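Local atomic coordinates of bacterial transferase hexapeptide (Three repeats) family protein (Acinetobacter baumannii, PDB entry 4M9C), a protein that probably transfers an acetyl group to a UDP-sugar amine in the biosynthesis of UDP-N,N'-diacetylbacillosamine. Residues G6-S11 with L51-F56. Sequence-based numbering, arbitrary orientation.
Sequences GVYGAS and LSYLDF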
loop_
_atom_site.group_PDB
_atom_site.type_symbol
_atom_site.label_atom_id
_atom_site.label_comp_id
_atom_site.label_asym_id
_atom_site.label_seq_id
_atom_site.Cartn_x
_atom_site.Cartn_y
_atom_site.Cartn_z
ATOM N N GLY A 6 25.693 -13.290 -3.833
ATOM C CA GLY A 6 25.094 -14.072 -2.770
ATOM C C GLY A 6 23.945 -13.333 -2.114
ATOM O O GLY A 6 24.004 -12.109 -1.930
ATOM N N VAL A 7 22.893 -14.074 -1.775
ATOM C CA VAL A 7 21.815 -13.549 -0.940
ATOM C C VAL A 7 21.998 -14.165 0.449
ATOM O O VAL A 7 21.854 -15.379 0.622
ATOM C CB VAL A 7 20.417 -13.916 -1.508
ATOM C CG1 VAL A 7 19.303 -13.515 -0.534
ATOM C CG2 VAL A 7 20.202 -13.279 -2.888
ATOM N N TYR A 8 22.331 -13.336 1.434
ATOM C CA TYR A 8 22.663 -13.850 2.759
ATOM C C TYR A 8 21.392 -14.027 3.566
ATOM O O TYR A 8 20.748 -13.053 3.945
ATOM C CB TYR A 8 23.632 -12.913 3.480
ATOM C CG TYR A 8 24.661 -13.637 4.346
ATOM C CD1 TYR A 8 24.302 -14.726 5.130
ATOM C CD2 TYR A 8 25.989 -13.220 4.371
ATOM C CE1 TYR A 8 25.243 -15.386 5.913
ATOM C CE2 TYR A 8 26.928 -13.864 5.143
ATOM C CZ TYR A 8 26.555 -14.944 5.916
ATOM O OH TYR A 8 27.507 -15.579 6.686
ATOM N N GLY A 9 21.029 -15.280 3.807
ATOM C CA GLY A 9 19.761 -15.606 4.433
ATOM C C GLY A 9 18.885 -16.413 3.489
ATOM O O GLY A 9 18.320 -15.868 2.540
ATOM N N ALA A 10 18.785 -17.716 3.735
ATOM C CA ALA A 10 17.922 -18.580 2.947
ATOM C C ALA A 10 16.508 -18.512 3.503
ATOM O O ALA A 10 15.534 -18.455 2.753
ATOM C CB ALA A 10 18.432 -19.999 2.965
ATOM N N SER A 11 16.398 -18.484 4.824
ATOM C CA SER A 11 15.093 -18.408 5.482
ATOM C C SER A 11 14.611 -16.967 5.534
ATOM O O SER A 11 15.272 -16.067 5.006
ATOM C CB SER A 11 15.173 -18.956 6.912
ATOM O OG SER A 11 15.629 -20.295 6.910
ATOM N N LEU A 51 24.915 -22.042 -0.194
ATOM C CA LEU A 51 26.315 -22.222 0.169
ATOM C C LEU A 51 26.604 -21.763 1.587
ATOM O O LEU A 51 25.949 -20.853 2.107
ATOM C CB LEU A 51 27.219 -21.443 -0.788
ATOM C CG LEU A 51 27.011 -21.677 -2.282
ATOM C CD1 LEU A 51 27.907 -20.738 -3.078
ATOM C CD2 LEU A 51 27.301 -23.130 -2.639
ATOM N N SER A 52 27.589 -22.396 2.216
ATOM C CA SER A 52 28.104 -21.891 3.476
ATOM C C SER A 52 28.871 -20.636 3.124
ATOM O O SER A 52 29.266 -20.453 1.970
ATOM C CB SER A 52 29.057 -22.901 4.128
ATOM O OG SER A 52 30.284 -22.971 3.416
ATOM N N TYR A 53 29.098 -19.773 4.102
ATOM C CA TYR A 53 29.834 -18.549 3.832
ATOM C C TYR A 53 31.229 -18.870 3.293
ATOM O O TYR A 53 31.663 -18.287 2.301
ATOM C CB TYR A 53 29.915 -17.663 5.071
ATOM C CG TYR A 53 30.681 -16.390 4.832
ATOM C CD1 TYR A 53 31.934 -16.194 5.394
ATOM C CD2 TYR A 53 30.160 -15.390 4.031
ATOM C CE1 TYR A 53 32.640 -15.029 5.170
ATOM C CE2 TYR A 53 30.861 -14.225 3.798
ATOM C CZ TYR A 53 32.096 -14.048 4.372
ATOM O OH TYR A 53 32.788 -12.888 4.142
ATOM N N LEU A 54 31.917 -19.812 3.936
ATOM C CA LEU A 54 33.263 -20.186 3.513
ATOM C C LEU A 54 33.297 -20.646 2.071
ATOM O O LEU A 54 34.180 -20.246 1.322
ATOM C CB LEU A 54 33.862 -21.262 4.428
ATOM C CG LEU A 54 34.408 -20.691 5.739
ATOM C CD1 LEU A 54 34.660 -21.784 6.783
ATOM C CD2 LEU A 54 35.668 -19.875 5.465
ATOM N N ASP A 55 32.341 -21.485 1.677
ATOM C CA ASP A 55 32.296 -21.965 0.296
ATOM C C ASP A 55 32.002 -20.832 -0.685
ATOM O O ASP A 55 32.596 -20.764 -1.758
ATOM C CB ASP A 55 31.302 -23.118 0.136
ATOM C CG ASP A 55 31.802 -24.407 0.783
ATOM O OD1 ASP A 55 33.024 -24.687 0.692
ATOM O OD2 ASP A 55 30.986 -25.131 1.396
ATOM N N PHE A 56 31.102 -19.931 -0.305
ATOM C CA PHE A 56 30.829 -18.773 -1.144
ATOM C C PHE A 56 32.111 -17.977 -1.355
ATOM O O PHE A 56 32.478 -17.669 -2.480
ATOM C CB PHE A 56 29.753 -17.878 -0.514
ATOM C CG PHE A 56 29.538 -16.583 -1.257
ATOM C CD1 PHE A 56 30.168 -15.418 -0.846
ATOM C CD2 PHE A 56 28.716 -16.540 -2.367
ATOM C CE1 PHE A 56 29.971 -14.223 -1.520
ATOM C CE2 PHE A 56 28.505 -15.347 -3.048
ATOM C CZ PHE A 56 29.137 -14.189 -2.625
#
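Two tyrosines carry the aromatic part of this contact, Tyr8 from the end of strand 3-8 and Tyr53 from the first turn of helix 53-58. Their ring planes lie within 17° of parallel, yet the centroids are 5.9 Å apart, so the rings are slid past one another with barely any overlap. The rings meet obliquely, Tyr8 CE2 coming 3.7 Å from Tyr53 CD2. The phenol oxygen of Tyr8 settles beside the base of the neighbouring side chain, its OH 3.6 Å from Tyr53 CB. The two side chains run roughly at right angles, and Tyr53 OH is carried off to a hydrogen bond with Asp86.

Phe56, one helical turn further on, packs against backbone. Its CB points toward the strand and, with CG anti to the backbone N (chi1 173°), the ring lies against Gly6, Phe56 CE2 being 3.6 Å from Gly6 N and 3.7 Å from Gly6 CA. The ring rests directly on the Gly6 backbone, which has no side chain to intervene.

Strand 3-8 is a central strand of the parallel part of the sheet in the Rossmann-like PglD N-terminal domain, hydrogen-bonded to strands 33-36 and 63-68. Helix 53-58 packs on one face of that sheet, where Leu82 of helix 73-85 touches both tyrosines.

No hydrogen bond joins the two segments; the polar bonds here organise the helix start. Ser52 is the N-cap, its OG accepting from Asp55 N at 3.1 Å with an N-H...O angle of 163°. The first helical backbone bond runs from Phe56 N to Ser52 O, 3.0 Å.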